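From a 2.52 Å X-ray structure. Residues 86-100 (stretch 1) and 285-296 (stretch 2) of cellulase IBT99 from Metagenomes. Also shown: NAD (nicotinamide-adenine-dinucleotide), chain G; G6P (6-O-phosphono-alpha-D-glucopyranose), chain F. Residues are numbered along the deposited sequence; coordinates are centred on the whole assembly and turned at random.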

HETATM    1  N   MSE A  86     -29.113  21.901  -4.748  1.00 49.80           N
HETATM    2  CA  MSE A  86     -28.798  23.309  -4.551  1.00 51.36           C
HETATM    3  C   MSE A  86     -27.782  23.803  -5.574  1.00 52.35           C
HETATM    4  O   MSE A  86     -27.006  23.023  -6.125  1.00 51.15           O
HETATM    5  CB  MSE A  86     -28.262  23.544  -3.137  1.00 52.82           C
HETATM    6  CG  MSE A  86     -26.892  22.928  -2.886  1.00 54.99           C
HETATM    7 SE   MSE A  86     -26.200  23.286  -1.098  0.71 56.84          SE
HETATM    8  CE  MSE A  86     -27.562  22.361  -0.055  1.00 56.76           C
ATOM      9  N   ARG A  87     -27.802  25.112  -5.825  1.00 53.83           N
ATOM     10  CA  ARG A  87     -26.800  25.787  -6.648  1.00 52.81           C
ATOM     11  C   ARG A  87     -26.424  27.061  -5.900  1.00 52.90           C
ATOM     12  O   ARG A  87     -27.048  28.109  -6.093  1.00 56.04           O
ATOM     13  CB  ARG A  87     -27.321  26.082  -8.053  1.00 52.82           C
ATOM     14  CG  ARG A  87     -26.293  26.743  -8.959  1.00 53.53           C
ATOM     15  CD  ARG A  87     -26.894  27.162 -10.289  1.00 55.13           C
ATOM     16  NE  ARG A  87     -27.359  26.022 -11.075  1.00 56.60           N
ATOM     17  CZ  ARG A  87     -26.599  25.345 -11.930  1.00 57.06           C
ATOM     18  NH1 ARG A  87     -25.331  25.691 -12.111  1.00 58.06           N
ATOM     19  NH2 ARG A  87     -27.106  24.323 -12.604  1.00 56.25           N
ATOM     20  N   VAL A  88     -25.414  26.960  -5.032  1.00 49.57           N
ATOM     21  CA  VAL A  88     -24.991  28.109  -4.242  1.00 48.19           C
ATOM     22  C   VAL A  88     -24.521  29.215  -5.172  1.00 49.46           C
ATOM     23  O   VAL A  88     -23.678  28.999  -6.051  1.00 48.20           O
ATOM     24  CB  VAL A  88     -23.893  27.703  -3.249  1.00 47.43           C
ATOM     25  CG1 VAL A  88     -23.473  28.903  -2.414  1.00 46.02           C
ATOM     26  CG2 VAL A  88     -24.376  26.568  -2.358  1.00 47.51           C
ATOM     27  N   GLY A  89     -25.072  30.413  -4.981  1.00 51.20           N
ATOM     28  CA  GLY A  89     -24.827  31.521  -5.872  1.00 51.09           C
ATOM     29  C   GLY A  89     -25.769  31.601  -7.052  1.00 50.32           C
ATOM     30  O   GLY A  89     -25.820  32.646  -7.715  1.00 50.28           O
ATOM     31  N   GLY A  90     -26.517  30.536  -7.336  1.00 50.99           N
ATOM     32  CA  GLY A  90     -27.459  30.531  -8.434  1.00 53.95           C
ATOM     33  C   GLY A  90     -26.774  30.592  -9.791  1.00 57.22           C
ATOM     34  O   GLY A  90     -25.550  30.523  -9.920  1.00 58.78           O
ATOM     35  N   LEU A  91     -27.608  30.722 -10.824  1.00 58.67           N
ATOM     36  CA  LEU A  91     -27.093  30.889 -12.177  1.00 60.64           C
ATOM     37  C   LEU A  91     -26.403  32.233 -12.365  1.00 61.88           C
ATOM     38  O   LEU A  91     -25.656  32.403 -13.334  1.00 62.15           O
ATOM     39  CB  LEU A  91     -28.222  30.735 -13.197  1.00 60.58           C
ATOM     40  CG  LEU A  91     -28.859  29.348 -13.302  1.00 58.20           C
ATOM     41  CD1 LEU A  91     -29.978  29.351 -14.328  1.00 56.32           C
ATOM     42  CD2 LEU A  91     -27.812  28.305 -13.653  1.00 57.65           C
ATOM     43  N   LYS A  92     -26.640  33.187 -11.460  1.00 63.35           N
ATOM     44  CA  LYS A  92     -25.960  34.476 -11.538  1.00 66.48           C
ATOM     45  C   LYS A  92     -24.458  34.321 -11.334  1.00 64.23           C
ATOM     46  O   LYS A  92     -23.660  34.921 -12.064  1.00 64.58           O
ATOM     47  CB  LYS A  92     -26.552  35.432 -10.501  1.00 70.36           C
ATOM     48  CG  LYS A  92     -25.550  36.397  -9.888  1.00 74.18           C
ATOM     49  CD  LYS A  92     -26.036  36.895  -8.537  1.00 76.46           C
ATOM     50  CE  LYS A  92     -24.933  37.615  -7.780  1.00 78.70           C
ATOM     51  NZ  LYS A  92     -25.358  37.977  -6.400  1.00 79.75           N
HETATM   52  N   MSE A  93     -24.055  33.522 -10.353  1.00 60.93           N
HETATM   53  CA  MSE A  93     -22.640  33.318 -10.070  1.00 60.86           C
HETATM   54  C   MSE A  93     -22.003  32.362 -11.072  1.00 61.08           C
HETATM   55  O   MSE A  93     -20.786  32.368 -11.255  1.00 62.17           O
HETATM   56  CB  MSE A  93     -22.444  32.794  -8.647  1.00 59.95           C
HETATM   57  CG  MSE A  93     -22.604  33.857  -7.574  1.00 60.90           C
HETATM   58 SE   MSE A  93     -21.415  35.375  -7.864  0.71 62.94          SE
HETATM   59  CE  MSE A  93     -19.724  34.413  -7.995  1.00 63.55           C
ATOM     60  N   ARG A  94     -22.832  31.542 -11.720  1.00 60.48           N
ATOM     61  CA  ARG A  94     -22.308  30.608 -12.710  1.00 61.03           C
ATOM     62  C   ARG A  94     -21.780  31.341 -13.937  1.00 63.97           C
ATOM     63  O   ARG A  94     -20.705  31.009 -14.449  1.00 63.02           O
ATOM     64  CB  ARG A  94     -23.385  29.601 -13.113  1.00 58.84           C
ATOM     65  CG  ARG A  94     -22.935  28.641 -14.199  1.00 58.05           C
ATOM     66  CD  ARG A  94     -24.009  27.627 -14.543  1.00 58.25           C
ATOM     67  NE  ARG A  94     -23.573  26.735 -15.613  1.00 58.67           N
ATOM     68  CZ  ARG A  94     -24.285  25.711 -16.072  1.00 58.27           C
ATOM     69  NH1 ARG A  94     -25.475  25.442 -15.555  1.00 58.66           N
ATOM     70  NH2 ARG A  94     -23.803  24.956 -17.048  1.00 57.09           N
ATOM     71  N   VAL A  95     -22.520  32.341 -14.423  1.00 65.96           N
ATOM     72  CA  VAL A  95     -22.062  33.087 -15.591  1.00 67.13           C
ATOM     73  C   VAL A  95     -20.857  33.947 -15.238  1.00 69.21           C
ATOM     74  O   VAL A  95     -20.032  34.255 -16.106  1.00 70.78           O
ATOM     75  CB  VAL A  95     -23.209  33.931 -16.180  1.00 66.29           C
ATOM     76  CG1 VAL A  95     -24.442  33.074 -16.388  1.00 63.82           C
ATOM     77  CG2 VAL A  95     -23.527  35.120 -15.286  1.00 67.89           C
ATOM     78  N   LYS A  96     -20.725  34.344 -13.970  1.00 69.43           N
ATOM     79  CA  LYS A  96     -19.561  35.123 -13.568  1.00 71.81           C
ATOM     80  C   LYS A  96     -18.319  34.248 -13.462  1.00 72.80           C
ATOM     81  O   LYS A  96     -17.207  34.717 -13.734  1.00 73.80           O
ATOM     82  CB  LYS A  96     -19.832  35.833 -12.241  1.00 71.80           C
ATOM     83  CG  LYS A  96     -18.810  36.906 -11.901  1.00 73.58           C
ATOM     84  CD  LYS A  96     -18.694  37.920 -13.028  1.00 75.67           C
ATOM     85  CE  LYS A  96     -17.597  38.935 -12.755  1.00 76.92           C
ATOM     86  NZ  LYS A  96     -17.424  39.877 -13.895  1.00 78.03           N
ATOM     87  N   ASP A  97     -18.483  32.980 -13.078  1.00 72.23           N
ATOM     88  CA  ASP A  97     -17.352  32.060 -13.074  1.00 71.39           C
ATOM     89  C   ASP A  97     -16.886  31.759 -14.493  1.00 71.56           C
ATOM     90  O   ASP A  97     -15.680  31.718 -14.762  1.00 72.28           O
ATOM     91  CB  ASP A  97     -17.725  30.767 -12.351  1.00 69.46           C
ATOM     92  CG  ASP A  97     -18.096  30.995 -10.900  1.00 69.07           C
ATOM     93  OD1 ASP A  97     -17.961  32.141 -10.423  1.00 69.81           O
ATOM     94  OD2 ASP A  97     -18.527  30.028 -10.238  1.00 67.63           O
ATOM     95  N   GLU A  98     -17.829  31.550 -15.414  1.00 71.00           N
ATOM     96  CA  GLU A  98     -17.463  31.240 -16.792  1.00 71.56           C
ATOM     97  C   GLU A  98     -16.832  32.443 -17.483  1.00 70.37           C
ATOM     98  O   GLU A  98     -15.920  32.285 -18.303  1.00 71.27           O
ATOM     99  CB  GLU A  98     -18.692  30.757 -17.562  1.00 74.01           C
ATOM    100  CG  GLU A  98     -19.237  29.421 -17.085  1.00 75.70           C
ATOM    101  CD  GLU A  98     -20.606  29.113 -17.656  1.00 77.61           C
ATOM    102  OE1 GLU A  98     -21.423  30.050 -17.780  1.00 78.55           O
ATOM    103  OE2 GLU A  98     -20.867  27.937 -17.984  1.00 77.61           O
ATOM    104  N   GLN A  99     -17.298  33.652 -17.162  1.00 67.69           N
ATOM    105  CA  GLN A  99     -16.757  34.843 -17.811  1.00 67.29           C
ATOM    106  C   GLN A  99     -15.355  35.165 -17.312  1.00 66.61           C
ATOM    107  O   GLN A  99     -14.503  35.616 -18.086  1.00 69.21           O
ATOM    108  CB  GLN A  99     -17.690  36.034 -17.594  1.00 68.11           C
ATOM    109  CG  GLN A  99     -18.895  36.057 -18.519  1.00 69.73           C
ATOM    110  CD  GLN A  99     -19.733  37.309 -18.351  1.00 72.44           C
ATOM    111  OE1 GLN A  99     -20.246  37.861 -19.324  1.00 74.26           O
ATOM    112  NE2 GLN A  99     -19.877  37.762 -17.111  1.00 72.23           N
ATOM    113  N   ILE A 100     -15.095  34.947 -16.021  1.00 63.30           N
ATOM    114  CA  ILE A 100     -13.769  35.224 -15.477  1.00 62.79           C
ATOM    115  C   ILE A 100     -12.737  34.277 -16.076  1.00 63.98           C
ATOM    116  O   ILE A 100     -11.601  34.673 -16.362  1.00 65.83           O
ATOM    117  CB  ILE A 100     -13.799  35.143 -13.938  1.00 59.63           C
ATOM    118  CG1 ILE A 100     -14.519  36.362 -13.357  1.00 58.72           C
ATOM    119  CG2 ILE A 100     -12.391  35.035 -13.369  1.00 60.01           C
ATOM    120  CD1 ILE A 100     -14.557  36.386 -11.847  1.00 56.56           C
ATOM    121  N   THR A 285     -21.971  32.594 -22.455  1.00 72.51           N
ATOM    122  CA  THR A 285     -21.494  31.363 -21.856  1.00 71.82           C
ATOM    123  C   THR A 285     -22.658  30.395 -21.657  1.00 69.22           C
ATOM    124  O   THR A 285     -23.825  30.729 -21.874  1.00 69.00           O
ATOM    125  CB  THR A 285     -20.799  31.650 -20.529  1.00 73.91           C
ATOM    126  OG1 THR A 285     -21.724  32.278 -19.637  1.00 75.55           O
ATOM    127  CG2 THR A 285     -19.615  32.575 -20.746  1.00 75.27           C
ATOM    128  N   ARG A 286     -22.317  29.171 -21.246  1.00 67.21           N
ATOM    129  CA  ARG A 286     -23.331  28.140 -21.050  1.00 64.84           C
ATOM    130  C   ARG A 286     -24.324  28.534 -19.964  1.00 63.81           C
ATOM    131  O   ARG A 286     -25.523  28.248 -20.074  1.00 63.83           O
ATOM    132  CB  ARG A 286     -22.657  26.809 -20.709  1.00 62.54           C
ATOM    133  CG  ARG A 286     -23.621  25.676 -20.406  1.00 60.47           C
ATOM    134  CD  ARG A 286     -24.602  25.462 -21.547  1.00 59.73           C
ATOM    135  NE  ARG A 286     -25.619  24.466 -21.222  1.00 58.08           N
ATOM    136  CZ  ARG A 286     -26.640  24.158 -22.016  1.00 57.76           C
ATOM    137  NH1 ARG A 286     -26.782  24.771 -23.184  1.00 58.99           N
ATOM    138  NH2 ARG A 286     -27.519  23.240 -21.641  1.00 56.11           N
ATOM    139  N   GLY A 287     -23.846  29.189 -18.905  1.00 62.64           N
ATOM    140  CA  GLY A 287     -24.753  29.647 -17.866  1.00 62.02           C
ATOM    141  C   GLY A 287     -25.755  30.664 -18.376  1.00 62.68           C
ATOM    142  O   GLY A 287     -26.908  30.687 -17.943  1.00 62.07           O
HETATM  143  N   MSE A 288     -25.330  31.517 -19.303  1.00 63.71           N
HETATM  144  CA  MSE A 288     -26.217  32.502 -19.907  1.00 65.03           C
HETATM  145  C   MSE A 288     -27.266  31.829 -20.783  1.00 63.53           C
HETATM  146  O   MSE A 288     -28.390  32.315 -20.912  1.00 62.97           O
HETATM  147  CB  MSE A 288     -25.415  33.511 -20.730  1.00 67.23           C
HETATM  148  CG  MSE A 288     -24.660  34.534 -19.901  1.00 68.26           C
HETATM  149 SE   MSE A 288     -23.540  35.685 -21.003  0.62 69.99          SE
HETATM  150  CE  MSE A 288     -23.348  37.185 -19.775  1.00 71.80           C
ATOM    151  N   GLN A 289     -26.887  30.699 -21.385  1.00 62.96           N
ATOM    152  CA  GLN A 289     -27.808  29.982 -22.261  1.00 63.10           C
ATOM    153  C   GLN A 289     -28.948  29.353 -21.471  1.00 62.18           C
ATOM    154  O   GLN A 289     -30.108  29.405 -21.899  1.00 62.76           O
ATOM    155  CB  GLN A 289     -27.049  28.920 -23.056  1.00 63.55           C
ATOM    156  CG  GLN A 289     -25.944  29.488 -23.929  1.00 64.11           C
ATOM    157  CD  GLN A 289     -25.054  28.415 -24.520  1.00 63.54           C
ATOM    158  OE1 GLN A 289     -25.478  27.275 -24.709  1.00 62.63           O
ATOM    159  NE2 GLN A 289     -23.809  28.773 -24.810  1.00 64.58           N
ATOM    160  N   VAL A 290     -28.643  28.755 -20.316  1.00 60.57           N
ATOM    161  CA  VAL A 290     -29.699  28.177 -19.493  1.00 58.71           C
ATOM    162  C   VAL A 290     -30.521  29.258 -18.807  1.00 59.77           C
ATOM    163  O   VAL A 290     -31.655  28.996 -18.390  1.00 59.87           O
ATOM    164  CB  VAL A 290     -29.111  27.193 -18.461  1.00 55.53           C
ATOM    165  CG1 VAL A 290     -28.190  26.194 -19.145  1.00 54.83           C
ATOM    166  CG2 VAL A 290     -28.379  27.938 -17.359  1.00 54.41           C
ATOM    167  N   ILE A 291     -29.981  30.473 -18.680  1.00 61.56           N
ATOM    168  CA  ILE A 291     -30.775  31.585 -18.169  1.00 62.97           C
ATOM    169  C   ILE A 291     -31.809  32.011 -19.203  1.00 66.32           C
ATOM    170  O   ILE A 291     -32.982  32.232 -18.877  1.00 66.43           O
ATOM    171  CB  ILE A 291     -29.861  32.755 -17.761  1.00 62.69           C
ATOM    172  CG1 ILE A 291     -29.114  32.422 -16.467  1.00 61.75           C
ATOM    173  CG2 ILE A 291     -30.665  34.036 -17.599  1.00 63.34           C
ATOM    174  CD1 ILE A 291     -28.173  33.515 -16.008  1.00 61.11           C
ATOM    175  N   ASN A 292     -31.397  32.126 -20.465  1.00 68.52           N
ATOM    176  CA  ASN A 292     -32.313  32.436 -21.553  1.00 71.16           C
ATOM    177  C   ASN A 292     -33.059  31.212 -22.067  1.00 69.13           C
ATOM    178  O   ASN A 292     -33.822  31.332 -23.031  1.00 70.35           O
ATOM    179  CB  ASN A 292     -31.553  33.094 -22.708  1.00 75.91           C
ATOM    180  CG  ASN A 292     -30.920  34.412 -22.313  1.00 79.92           C
ATOM    181  OD1 ASN A 292     -31.390  35.090 -21.399  1.00 81.08           O
ATOM    182  ND2 ASN A 292     -29.849  34.785 -23.004  1.00 81.05           N
ATOM    183  N   GLY A 293     -32.860  30.047 -21.454  1.00 65.86           N
ATOM    184  CA  GLY A 293     -33.497  28.833 -21.921  1.00 63.31           C
ATOM    185  C   GLY A 293     -34.264  28.087 -20.849  1.00 61.33           C
ATOM    186  O   GLY A 293     -35.482  28.251 -20.723  1.00 61.47           O
ATOM    187  N   ARG A 294     -33.562  27.263 -20.066  1.00 59.23           N
ATOM    188  CA  ARG A 294     -34.239  26.439 -19.071  1.00 56.46           C
ATOM    189  C   ARG A 294     -34.817  27.286 -17.944  1.00 54.48           C
ATOM    190  O   ARG A 294     -35.931  27.027 -17.474  1.00 52.72           O
ATOM    191  CB  ARG A 294     -33.279  25.383 -18.517  1.00 54.58           C
ATOM    192  CG  ARG A 294     -33.950  24.371 -17.598  1.00 52.42           C
ATOM    193  CD  ARG A 294     -33.013  23.238 -17.195  1.00 52.28           C
ATOM    194  NE  ARG A 294     -31.941  23.681 -16.309  1.00 54.20           N
ATOM    195  CZ  ARG A 294     -30.657  23.733 -16.652  1.00 55.89           C
ATOM    196  NH1 ARG A 294     -30.277  23.362 -17.868  1.00 56.55           N
ATOM    197  NH2 ARG A 294     -29.751  24.149 -15.778  1.00 54.77           N
ATOM    198  N   GLU A 295     -34.078  28.305 -17.496  1.00 54.97           N
ATOM    199  CA  GLU A 295     -34.584  29.169 -16.433  1.00 56.03           C
ATOM    200  C   GLU A 295     -35.676  30.102 -16.948  1.00 58.37           C
ATOM    201  O   GLU A 295     -36.635  30.403 -16.228  1.00 58.31           O
ATOM    202  CB  GLU A 295     -33.436  29.967 -15.813  1.00 56.85           C
ATOM    203  CG  GLU A 295     -33.877  31.127 -14.932  1.00 59.03           C
ATOM    204  CD  GLU A 295     -32.795  31.582 -13.973  1.00 59.90           C
ATOM    205  OE1 GLU A 295     -32.505  30.841 -13.011  1.00 59.24           O
ATOM    206  OE2 GLU A 295     -32.231  32.676 -14.183  1.00 60.20           O
ATOM    207  N   LYS A 296     -35.550  30.563 -18.194  1.00 60.29           N
ATOM    208  CA  LYS A 296     -36.571  31.439 -18.761  1.00 61.40           C
ATOM    209  C   LYS A 296     -37.896  30.707 -18.935  1.00 58.94           C
ATOM    210  O   LYS A 296     -38.961  31.259 -18.630  1.00 57.19           O
ATOM    211  CB  LYS A 296     -36.089  32.004 -20.097  1.00 63.04           C
ATOM    212  CG  LYS A 296     -37.186  32.627 -20.942  1.00 64.72           C
ATOM    213  CD  LYS A 296     -36.650  33.093 -22.285  1.00 67.76           C
ATOM    214  CE  LYS A 296     -37.778  33.502 -23.217  1.00 70.27           C
ATOM    215  NZ  LYS A 296     -37.266  33.970 -24.535  1.00 72.00           N
TER
HETATM  216  PA  NAD G 503     -31.034  26.754 -10.116  1.00 60.71           P
HETATM  217  O1A NAD G 503     -30.064  27.869  -9.913  1.00 60.66           O
HETATM  218  O2A NAD G 503     -32.081  26.917 -11.168  1.00 60.79           O
HETATM  219  O5B NAD G 503     -31.734  26.413  -8.711  1.00 59.49           O
HETATM  220  C5B NAD G 503     -30.906  26.093  -7.559  1.00 58.93           C
HETATM  221  C4B NAD G 503     -31.698  26.329  -6.296  1.00 58.74           C
HETATM  222  O4B NAD G 503     -30.862  26.069  -5.137  1.00 58.72           O
HETATM  223  C3B NAD G 503     -32.247  27.752  -6.098  1.00 58.92           C
HETATM  224  O3B NAD G 503     -33.623  27.689  -5.745  1.00 58.79           O
HETATM  225  C2B NAD G 503     -31.417  28.279  -4.922  1.00 59.17           C
HETATM  226  O2B NAD G 503     -32.042  29.313  -4.192  1.00 58.27           O
HETATM  227  C1B NAD G 503     -31.222  26.991  -4.137  1.00 59.38           C
HETATM  228  N9A NAD G 503     -30.164  27.054  -3.134  1.00 60.57           N
HETATM  229  C8A NAD G 503     -28.974  27.729  -3.237  1.00 61.63           C
HETATM  230  N7A NAD G 503     -28.217  27.618  -2.174  1.00 62.42           N
HETATM  231  C5A NAD G 503     -28.957  26.828  -1.307  1.00 61.78           C
HETATM  232  C6A NAD G 503     -28.698  26.353  -0.007  1.00 61.66           C
HETATM  233  N6A NAD G 503     -27.583  26.618   0.668  1.00 62.06           N
HETATM  234  N1A NAD G 503     -29.649  25.589   0.580  1.00 61.36           N
HETATM  235  C2A NAD G 503     -30.770  25.328  -0.104  1.00 61.28           C
HETATM  236  N3A NAD G 503     -31.120  25.718  -1.326  1.00 61.17           N
HETATM  237  C4A NAD G 503     -30.162  26.475  -1.885  1.00 61.40           C
HETATM  238  O3  NAD G 503     -30.220  25.405 -10.413  1.00 63.16           O
HETATM  239  PN  NAD G 503     -30.434  24.223 -11.478  1.00 64.77           P
HETATM  240  O1N NAD G 503     -31.836  23.723 -11.370  1.00 65.78           O
HETATM  241  O2N NAD G 503     -29.940  24.678 -12.811  1.00 64.49           O
HETATM  242  O5D NAD G 503     -29.432  23.123 -10.887  1.00 65.09           O
HETATM  243  C5D NAD G 503     -29.591  22.740  -9.498  1.00 64.02           C
HETATM  244  C4D NAD G 503     -28.406  21.910  -9.073  1.00 63.82           C
HETATM  245  O4D NAD G 503     -28.475  20.619  -9.719  1.00 64.07           O
HETATM  246  C3D NAD G 503     -27.028  22.473  -9.450  1.00 64.18           C
HETATM  247  O3D NAD G 503     -26.145  22.359  -8.342  1.00 65.01           O
HETATM  248  C2D NAD G 503     -26.621  21.528 -10.585  1.00 63.47           C
HETATM  249  O2D NAD G 503     -25.232  21.503 -10.868  1.00 62.16           O
HETATM  250  C1D NAD G 503     -27.158  20.208 -10.046  1.00 65.22           C
HETATM  251  N1N NAD G 503     -27.228  19.150 -11.092  1.00 67.80           N
HETATM  252  C2N NAD G 503     -26.326  18.121 -11.080  1.00 69.46           C
HETATM  253  C3N NAD G 503     -26.357  17.141 -12.061  1.00 71.34           C
HETATM  254  C7N NAD G 503     -25.372  16.005 -11.956  1.00 73.81           C
HETATM  255  O7N NAD G 503     -24.901  15.518 -12.981  1.00 75.16           O
HETATM  256  N7N NAD G 503     -25.080  15.552 -10.745  1.00 74.43           N
HETATM  257  C4N NAD G 503     -27.300  17.235 -13.079  1.00 70.34           C
HETATM  258  C5N NAD G 503     -28.225  18.256 -13.060  1.00 69.07           C
HETATM  259  C6N NAD G 503     -28.175  19.201 -12.058  1.00 67.87           C
HETATM  260  C1  G6P F 502     -25.327  16.670 -16.953  1.00 91.49           C
HETATM  261  C2  G6P F 502     -24.141  16.887 -16.016  1.00 90.50           C
HETATM  262  C3  G6P F 502     -24.361  18.104 -15.125  1.00 89.51           C
HETATM  263  C4  G6P F 502     -24.754  19.313 -15.964  1.00 88.54           C
HETATM  264  C5  G6P F 502     -25.952  18.954 -16.834  1.00 88.09           C
HETATM  265  C6  G6P F 502     -26.441  20.130 -17.674  1.00 84.11           C
HETATM  266  O1  G6P F 502     -26.483  16.316 -16.186  1.00 92.79           O
HETATM  267  O2  G6P F 502     -23.959  15.726 -15.198  1.00 90.32           O
HETATM  268  O3  G6P F 502     -23.162  18.388 -14.397  1.00 89.80           O
HETATM  269  O4  G6P F 502     -25.086  20.412 -15.109  1.00 88.53           O
HETATM  270  O5  G6P F 502     -25.595  17.865 -17.687  1.00 90.46           O
HETATM  271  O6  G6P F 502     -25.739  21.325 -17.340  1.00 80.37           O
HETATM  272  P   G6P F 502     -26.301  22.747 -17.842  1.00 77.48           P
HETATM  273  O1P G6P F 502     -25.064  23.513 -18.241  1.00 77.80           O
HETATM  274  O2P G6P F 502     -27.037  23.301 -16.647  1.00 77.65           O
HETATM  275  O3P G6P F 502     -27.201  22.384 -18.999  1.00 76.76           O

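The helix of the first stretch, which runs through Ile-100, and helix 286-291 are roughly antiparallel. Their N-to-C directions differ by 150° and their axes approach to 8.3 Å. The backbones come nearest at Val-95 and Gly-287, whose CA atoms lie 4.9 Å apart.

The hydrogen bonds between the stretches converge on one carboxylate oxygen. Thr-285 OG1 donates to Glu-98 OE1 at 2.9 Å, and Gly-287 N donates to the same Glu-98 OE1 at 2.8 Å. Thr-285 is the N-cap residue, so Glu-98 binds the start of the second helix, where backbone NH groups lack acceptors from a preceding turn. A long salt bridge within the first helix, Arg-94 NE to Glu-98 OE2 at 3.8 Å, engages the other carboxylate oxygen.

Close packing depends on Gly-287. A CB there would point toward the first helix and clash with Glu-98 OE1 and Val-95 CG1. Without it, Val-95 CG1 reaches Gly-287 C at 3.4 Å, and Gly-287 CA lies over one face of the Arg-94 guanidinium.

Apolar contacts continue along the helices. Val-95 CG1 meets Met-288 CG and Ile-291 CD1, each at 3.8 Å. Leu-91 CB lies 3.8 Å from Ile-291 CG1, and Leu-91 CD1 lies 3.7 Å from Val-290 CG2. Met-288 is selenomethionine.

Like charges also gather here. Arg-87 NH2 and Arg-294 NH2 are 4.1 Å apart; Arg-94 NH1 and Arg-294 NH2 are 4.5 Å apart. Bound anionic groups offset this crowding. Arg-87 NH2 and Arg-294 NH2 both donate to NAD O2N, at 2.9 and 3.0 Å. Arg-94 NH1 and Arg-294 NH2 share G6P O2P, at 2.9 and 3.0 Å. Arg-286 NH2 donates to G6P O3P at 2.8 Å. The ligand phosphates thus link arginines of both stretches.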